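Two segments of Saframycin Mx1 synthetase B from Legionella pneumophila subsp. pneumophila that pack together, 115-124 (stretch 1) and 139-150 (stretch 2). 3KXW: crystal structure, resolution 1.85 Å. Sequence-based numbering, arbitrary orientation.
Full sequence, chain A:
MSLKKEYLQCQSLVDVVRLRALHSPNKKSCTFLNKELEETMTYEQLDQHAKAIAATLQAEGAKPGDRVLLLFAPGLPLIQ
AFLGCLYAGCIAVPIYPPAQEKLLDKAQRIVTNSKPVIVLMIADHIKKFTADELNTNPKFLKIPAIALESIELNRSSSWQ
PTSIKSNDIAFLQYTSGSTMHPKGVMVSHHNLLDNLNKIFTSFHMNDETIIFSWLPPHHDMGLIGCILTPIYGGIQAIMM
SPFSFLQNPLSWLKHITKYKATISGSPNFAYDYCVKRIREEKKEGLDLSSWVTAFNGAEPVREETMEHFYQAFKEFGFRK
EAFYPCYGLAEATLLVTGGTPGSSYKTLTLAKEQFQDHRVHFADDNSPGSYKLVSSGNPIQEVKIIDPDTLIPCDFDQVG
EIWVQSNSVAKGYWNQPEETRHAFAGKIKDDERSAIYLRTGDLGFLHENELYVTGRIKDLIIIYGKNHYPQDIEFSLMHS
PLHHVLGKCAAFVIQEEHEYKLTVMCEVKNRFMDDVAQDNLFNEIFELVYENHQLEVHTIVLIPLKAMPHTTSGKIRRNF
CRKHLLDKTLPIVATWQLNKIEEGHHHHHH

Stretch 1 (115-124) KPVIVLMIAD
Stretch 2, residues 139-150: KFLKIPAIALES

The most unusual feature of this contact lies at its end, where a glutamate side chain from one stretch accepts a hydrogen bond from the first turn of a helix in the other. Ile122 occupies the N-cap position, and the next amide, Ala123 N, donates a hydrogen bond of 2.7 Å to Glu149 OE1. The carboxylate suits this place because the first amides of a helix have no carbonyl partners within it. Its other oxygen, Glu149 OE2, accepts from a water at 2.7 Å, and the same water accepts from Asp124 N at 2.8 Å, so two successive amides are served, one directly and one through solvent. Glu149 reaches the helix with chi1 near -68° (m) and an off-rotamer chi2 of 99°; Ile122 CB lies 3.7 Å from Glu149 OE2.

Before this end the two stretches form a parallel pair of strands, one ending at Met121, the other running from Ile143 to Ala147, whose N-to-C directions differ by 31° and whose axes approach to 4.8 Å. The register pairs Val119 with Ala145 (CA to CA 4.7 Å), Leu120 with Ile146 (CA to CA 5.1 Å) and Met121 with Ala147 (CA to CA 5.3 Å). Extended backbones, such as Val119 at phi/psi -120/133 and Ile146 at -138/128, allow the parallel ladder: Val119 N donates to Pro144 O at 2.9 Å, Ile146 N to Val119 O at 2.9 Å, Met121 N to Ile146 O at 3.2 Å, and Leu148 N to Met121 O at 2.9 Å. Proline fits at 144 because this ladder asks only for its carbonyl. CA-H...O contacts reinforce the ladder, including Ala145 CA to Val119 O at 3.3 Å.

Stretch 2 enters the pairing through a type I' turn from Phe140 to Ile143. Leu141 (42/51) and Lys142 (71/4) both have positive phi, and the turn is closed by Ile143 N to Phe140 O at 2.8 Å and Phe140 N to Ile143 O at 2.9 Å. Ile143 (m, m) points toward stretch 1; its branched side chain sets CB 4.1 Å from Val119 CG1 and CG1 4.1 Å from Pro116 CG.

Val119, Met121, Ala145 and Ala147 share one face of the sheet. Val119 (chi1 p) brings CG1 to 3.6 Å from Ala145 CB and 4.0 Å from Phe140 CB. Met121, present as selenomethionine, with chi angles p, t, p, is long and flexible enough to place CE 3.7 Å from Phe140 CB and 4.1 Å from Ala145 CB, while meeting the Phe140 ring obliquely. The small Ala145 suits this crowded position.

Leu120 and Ile146 occupy the other face. Leu120 (m, t) sets CD2 3.8 Å from Ile146 CB and CD1 4.1 Å from Leu148 CD1; Leu148 is t, p. Ile146 (m, t) extends CD1 to 3.9 Å from Ile118 CG2, and Ile118 (m, m) places CD1 3.8 Å from Pro144 CB. Isoleucine, leucine and proline side chains thus link into a continuous apolar patch. Past the first strand, Ala123 CB rests 4.1 Å from Ala147 CB, at the end of the second.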

ATOM      1  N   LYS A 115      18.418   7.534 -11.140  1.00 16.12           N
ATOM      2  CA  LYS A 115      18.986   8.367 -12.211  1.00 18.95           C
ATOM      3  C   LYS A 115      18.115   8.475 -13.479  1.00 15.46           C
ATOM      4  O   LYS A 115      18.546   8.135 -14.583  1.00 14.31           O
ATOM      5  CB  LYS A 115      20.387   7.873 -12.573  1.00 18.28           C
ATOM      6  CG  LYS A 115      21.341   7.909 -11.381  1.00 21.00           C
ATOM      7  CD  LYS A 115      22.539   6.988 -11.614  1.00 27.54           C
ATOM      8  CE  LYS A 115      23.693   7.255 -10.641  1.00 29.19           C
ATOM      9  NZ  LYS A 115      23.305   7.154  -9.214  1.00 31.27           N
ATOM     10  N   PRO A 116      16.893   8.978 -13.316  1.00 15.53           N
ATOM     11  CA  PRO A 116      15.973   9.058 -14.454  1.00 16.00           C
ATOM     12  C   PRO A 116      16.431  10.122 -15.460  1.00 16.27           C
ATOM     13  O   PRO A 116      17.136  11.077 -15.082  1.00 18.86           O
ATOM     14  CB  PRO A 116      14.675   9.518 -13.808  1.00 14.97           C
ATOM     15  CG  PRO A 116      15.121  10.251 -12.557  1.00 16.70           C
ATOM     16  CD  PRO A 116      16.256   9.417 -12.058  1.00 15.15           C
ATOM     17  N   VAL A 117      16.033   9.962 -16.707  1.00 17.04           N
ATOM     18  CA  VAL A 117      16.438  10.894 -17.755  1.00 16.93           C
ATOM     19  C   VAL A 117      15.449  12.022 -17.932  1.00 18.43           C
ATOM     20  O   VAL A 117      15.828  13.101 -18.372  1.00 19.13           O
ATOM     21  CB  VAL A 117      16.686  10.203 -19.121  1.00 17.94           C
ATOM     22  CG1 VAL A 117      17.888   9.279 -19.024  1.00 19.95           C
ATOM     23  CG2 VAL A 117      15.424   9.466 -19.645  1.00 17.86           C
ATOM     24  N   ILE A 118      14.188  11.762 -17.574  1.00 18.19           N
ATOM     25  CA  ILE A 118      13.076  12.702 -17.726  1.00 17.80           C
ATOM     26  C   ILE A 118      12.138  12.519 -16.542  1.00 16.70           C
ATOM     27  O   ILE A 118      12.048  11.428 -16.000  1.00 15.74           O
ATOM     28  CB  ILE A 118      12.276  12.437 -19.009  1.00 16.86           C
ATOM     29  CG1 ILE A 118      13.112  12.752 -20.237  1.00 20.99           C
ATOM     30  CG2 ILE A 118      10.994  13.254 -19.052  1.00 16.88           C
ATOM     31  CD1 ILE A 118      13.434  14.219 -20.365  1.00 25.48           C
ATOM     32  N   VAL A 119      11.489  13.594 -16.104  1.00 16.16           N
ATOM     33  CA  VAL A 119      10.381  13.479 -15.157  1.00 16.49           C
ATOM     34  C   VAL A 119       9.110  14.058 -15.792  1.00 17.02           C
ATOM     35  O   VAL A 119       9.144  15.116 -16.418  1.00 15.23           O
ATOM     36  CB  VAL A 119      10.693  14.119 -13.760  1.00 16.74           C
ATOM     37  CG1 VAL A 119      11.124  15.572 -13.890  1.00 18.91           C
ATOM     38  CG2 VAL A 119       9.491  14.002 -12.823  1.00 16.37           C
ATOM     39  N   LEU A 120       8.015  13.315 -15.676  1.00 14.53           N
ATOM     40  CA  LEU A 120       6.699  13.781 -16.096  1.00 15.80           C
ATOM     41  C   LEU A 120       5.884  14.222 -14.893  1.00 16.63           C
ATOM     42  O   LEU A 120       5.922  13.603 -13.835  1.00 15.10           O
ATOM     43  CB  LEU A 120       5.941  12.683 -16.858  1.00 14.92           C
ATOM     44  CG  LEU A 120       6.736  12.128 -18.046  1.00 15.07           C
ATOM     45  CD1 LEU A 120       5.959  11.035 -18.749  1.00 14.18           C
ATOM     46  CD2 LEU A 120       7.121  13.222 -19.069  1.00 17.63           C
HETATM   47  N   MSE A 121       5.151  15.309 -15.044  1.00 15.93           N
HETATM   48  CA  MSE A 121       4.257  15.749 -13.972  1.00 17.77           C
HETATM   49  C   MSE A 121       3.222  16.657 -14.602  1.00 17.80           C
HETATM   50  O   MSE A 121       3.386  17.035 -15.744  1.00 18.70           O
HETATM   51  CB  MSE A 121       5.059  16.510 -12.908  1.00 16.89           C
HETATM   52  CG  MSE A 121       5.650  17.835 -13.407  1.00 19.53           C
HETATM   53 SE   MSE A 121       6.784  18.667 -12.025  1.00 33.83          SE
HETATM   54  CE  MSE A 121       8.341  17.458 -12.079  1.00 21.45           C
ATOM     55  N   ILE A 122       2.178  17.048 -13.869  1.00 18.93           N
ATOM     56  CA  ILE A 122       1.211  17.978 -14.466  1.00 21.23           C
ATOM     57  C   ILE A 122       1.724  19.428 -14.473  1.00 23.01           C
ATOM     58  O   ILE A 122       2.594  19.784 -13.686  1.00 22.24           O
ATOM     59  CB  ILE A 122      -0.182  17.917 -13.817  1.00 22.81           C
ATOM     60  CG1 ILE A 122      -0.145  18.478 -12.393  1.00 22.77           C
ATOM     61  CG2 ILE A 122      -0.751  16.501 -13.884  1.00 20.44           C
ATOM     62  CD1 ILE A 122      -1.515  18.639 -11.777  1.00 24.03           C
ATOM     63  N   ALA A 123       1.179  20.253 -15.370  1.00 21.72           N
ATOM     64  CA  ALA A 123       1.642  21.632 -15.535  1.00 24.62           C
ATOM     65  C   ALA A 123       1.676  22.421 -14.229  1.00 24.72           C
ATOM     66  O   ALA A 123       2.645  23.124 -13.950  1.00 26.63           O
ATOM     67  CB  ALA A 123       0.807  22.366 -16.597  1.00 23.52           C
ATOM     68  N   ASP A 124       0.627  22.296 -13.429  1.00 26.13           N
ATOM     69  CA  ASP A 124       0.587  22.933 -12.115  1.00 26.62           C
ATOM     70  C   ASP A 124       1.816  22.585 -11.297  1.00 28.82           C
ATOM     71  O   ASP A 124       2.310  23.409 -10.521  1.00 28.99           O
ATOM     72  CB  ASP A 124      -0.673  22.520 -11.342  1.00 27.17           C
ATOM     73  CG  ASP A 124      -1.920  23.268 -11.812  1.00 34.27           C
ATOM     74  OD1 ASP A 124      -1.785  24.197 -12.648  1.00 33.42           O
ATOM     75  OD2 ASP A 124      -3.033  22.937 -11.342  1.00 35.93           O
ATOM     76  N   LYS A 139      13.468  21.969 -14.731  1.00 26.09           N
ATOM     77  CA  LYS A 139      14.114  20.803 -14.130  1.00 25.08           C
ATOM     78  C   LYS A 139      13.622  20.569 -12.704  1.00 25.50           C
ATOM     79  O   LYS A 139      13.382  21.517 -11.961  1.00 23.81           O
ATOM     80  CB  LYS A 139      15.634  20.967 -14.149  1.00 26.65           C
ATOM     81  CG  LYS A 139      16.206  20.960 -15.551  1.00 28.31           C
ATOM     82  CD  LYS A 139      17.703  21.146 -15.557  1.00 30.28           C
ATOM     83  CE  LYS A 139      18.211  21.240 -16.990  1.00 36.08           C
ATOM     84  NZ  LYS A 139      19.495  20.494 -17.125  1.00 42.68           N
ATOM     85  N   PHE A 140      13.437  19.300 -12.343  1.00 22.65           N
ATOM     86  CA  PHE A 140      13.129  18.936 -10.969  1.00 21.16           C
ATOM     87  C   PHE A 140      14.301  18.136 -10.411  1.00 22.85           C
ATOM     88  O   PHE A 140      14.660  17.099 -10.960  1.00 20.82           O
ATOM     89  CB  PHE A 140      11.834  18.106 -10.901  1.00 21.63           C
ATOM     90  CG  PHE A 140      11.594  17.465  -9.555  1.00 21.38           C
ATOM     91  CD1 PHE A 140      11.287  18.248  -8.451  1.00 22.08           C
ATOM     92  CD2 PHE A 140      11.679  16.086  -9.398  1.00 18.31           C
ATOM     93  CE1 PHE A 140      11.064  17.674  -7.212  1.00 22.35           C
ATOM     94  CE2 PHE A 140      11.467  15.494  -8.148  1.00 21.91           C
ATOM     95  CZ  PHE A 140      11.157  16.288  -7.057  1.00 22.44           C
ATOM     96  N   LEU A 141      14.917  18.633  -9.340  1.00 23.23           N
ATOM     97  CA  LEU A 141      16.134  18.013  -8.825  1.00 23.13           C
ATOM     98  C   LEU A 141      17.070  17.610  -9.959  1.00 21.67           C
ATOM     99  O   LEU A 141      17.536  16.463 -10.034  1.00 23.77           O
ATOM    100  CB  LEU A 141      15.787  16.812  -7.937  1.00 24.03           C
ATOM    101  CG  LEU A 141      14.777  17.007  -6.802  1.00 22.64           C
ATOM    102  CD1 LEU A 141      14.565  15.673  -6.088  1.00 24.00           C
ATOM    103  CD2 LEU A 141      15.235  18.087  -5.783  1.00 25.35           C
ATOM    104  N   LYS A 142      17.326  18.569 -10.851  1.00 22.36           N
ATOM    105  CA  LYS A 142      18.248  18.437 -11.985  1.00 22.13           C
ATOM    106  C   LYS A 142      17.787  17.535 -13.115  1.00 21.48           C
ATOM    107  O   LYS A 142      18.540  17.302 -14.050  1.00 22.42           O
ATOM    108  CB  LYS A 142      19.647  17.989 -11.547  1.00 25.12           C
ATOM    109  CG  LYS A 142      20.207  18.754 -10.375  1.00 27.58           C
ATOM    110  CD  LYS A 142      21.615  18.279 -10.063  1.00 30.98           C
ATOM    111  CE  LYS A 142      22.072  18.793  -8.708  1.00 34.98           C
ATOM    112  NZ  LYS A 142      23.475  18.364  -8.412  1.00 43.79           N
ATOM    113  N   ILE A 143      16.566  17.017 -13.031  1.00 20.98           N
ATOM    114  CA  ILE A 143      16.060  16.151 -14.095  1.00 19.65           C
ATOM    115  C   ILE A 143      15.160  16.959 -15.015  1.00 20.34           C
ATOM    116  O   ILE A 143      14.242  17.619 -14.541  1.00 21.73           O
ATOM    117  CB  ILE A 143      15.205  14.980 -13.544  1.00 21.91           C
ATOM    118  CG1 ILE A 143      15.895  14.287 -12.369  1.00 18.42           C
ATOM    119  CG2 ILE A 143      14.902  13.992 -14.671  1.00 20.12           C
ATOM    120  CD1 ILE A 143      17.301  13.803 -12.708  1.00 24.00           C
ATOM    121  N   PRO A 144      15.407  16.906 -16.328  1.00 20.07           N
ATOM    122  CA  PRO A 144      14.526  17.647 -17.237  1.00 22.78           C
ATOM    123  C   PRO A 144      13.070  17.220 -17.055  1.00 22.33           C
ATOM    124  O   PRO A 144      12.769  16.021 -16.998  1.00 19.64           O
ATOM    125  CB  PRO A 144      15.025  17.239 -18.628  1.00 21.84           C
ATOM    126  CG  PRO A 144      16.468  16.909 -18.427  1.00 24.25           C
ATOM    127  CD  PRO A 144      16.555  16.306 -17.032  1.00 22.60           C
ATOM    128  N   ALA A 145      12.187  18.206 -16.973  1.00 20.69           N
ATOM    129  CA  ALA A 145      10.788  17.961 -16.652  1.00 19.88           C
ATOM    130  C   ALA A 145       9.905  18.301 -17.843  1.00 20.43           C
ATOM    131  O   ALA A 145      10.251  19.157 -18.668  1.00 20.67           O
ATOM    132  CB  ALA A 145      10.375  18.745 -15.392  1.00 20.33           C
ATOM    133  N   ILE A 146       8.784  17.598 -17.955  1.00 19.70           N
ATOM    134  CA  ILE A 146       7.834  17.812 -19.038  1.00 19.85           C
ATOM    135  C   ILE A 146       6.431  17.757 -18.471  1.00 20.32           C
ATOM    136  O   ILE A 146       6.070  16.809 -17.758  1.00 18.35           O
ATOM    137  CB  ILE A 146       7.948  16.739 -20.138  1.00 18.97           C
ATOM    138  CG1 ILE A 146       9.336  16.741 -20.764  1.00 18.50           C
ATOM    139  CG2 ILE A 146       6.855  16.946 -21.231  1.00 18.58           C
ATOM    140  CD1 ILE A 146       9.510  15.640 -21.819  1.00 20.62           C
ATOM    141  N   ALA A 147       5.647  18.787 -18.757  1.00 19.22           N
ATOM    142  CA  ALA A 147       4.255  18.822 -18.340  1.00 19.69           C
ATOM    143  C   ALA A 147       3.423  17.889 -19.197  1.00 18.28           C
ATOM    144  O   ALA A 147       3.445  17.978 -20.424  1.00 19.14           O
ATOM    145  CB  ALA A 147       3.717  20.241 -18.450  1.00 22.86           C
ATOM    146  N   LEU A 148       2.648  17.018 -18.560  1.00 18.25           N
ATOM    147  CA  LEU A 148       1.893  16.037 -19.330  1.00 20.09           C
ATOM    148  C   LEU A 148       0.893  16.729 -20.269  1.00 18.82           C
ATOM    149  O   LEU A 148       0.701  16.281 -21.398  1.00 19.99           O
ATOM    150  CB  LEU A 148       1.204  14.998 -18.422  1.00 16.74           C
ATOM    151  CG  LEU A 148       0.996  13.612 -19.052  1.00 18.17           C
ATOM    152  CD1 LEU A 148       2.300  12.816 -19.226  1.00 15.53           C
ATOM    153  CD2 LEU A 148      -0.029  12.791 -18.258  1.00 18.33           C
ATOM    154  N   GLU A 149       0.295  17.831 -19.828  1.00 18.32           N
ATOM    155  CA  GLU A 149      -0.642  18.555 -20.680  1.00 23.50           C
ATOM    156  C   GLU A 149      -0.053  19.062 -22.001  1.00 22.68           C
ATOM    157  O   GLU A 149      -0.800  19.415 -22.921  1.00 22.72           O
ATOM    158  CB  GLU A 149      -1.280  19.728 -19.926  1.00 23.55           C
ATOM    159  CG  GLU A 149      -2.209  19.299 -18.812  1.00 25.37           C
ATOM    160  CD  GLU A 149      -1.528  19.360 -17.458  1.00 24.60           C
ATOM    161  OE1 GLU A 149      -0.284  19.258 -17.435  1.00 21.54           O
ATOM    162  OE2 GLU A 149      -2.232  19.525 -16.429  1.00 25.03           O
ATOM    163  N   SER A 150       1.273  19.128 -22.087  1.00 20.71           N
ATOM    164  CA  SER A 150       1.938  19.623 -23.288  1.00 22.11           C
ATOM    165  C   SER A 150       1.896  18.553 -24.380  1.00 23.23           C
ATOM    166  O   SER A 150       2.227  18.799 -25.552  1.00 22.40           O
ATOM    167  CB  SER A 150       3.391  19.985 -22.962  1.00 23.94           C
ATOM    168  OG  SER A 150       4.191  18.817 -22.861  1.00 21.09           O
TER
HETATM  169  O   HOH W   1      -1.752  21.336 -14.424  1.00 26.31           O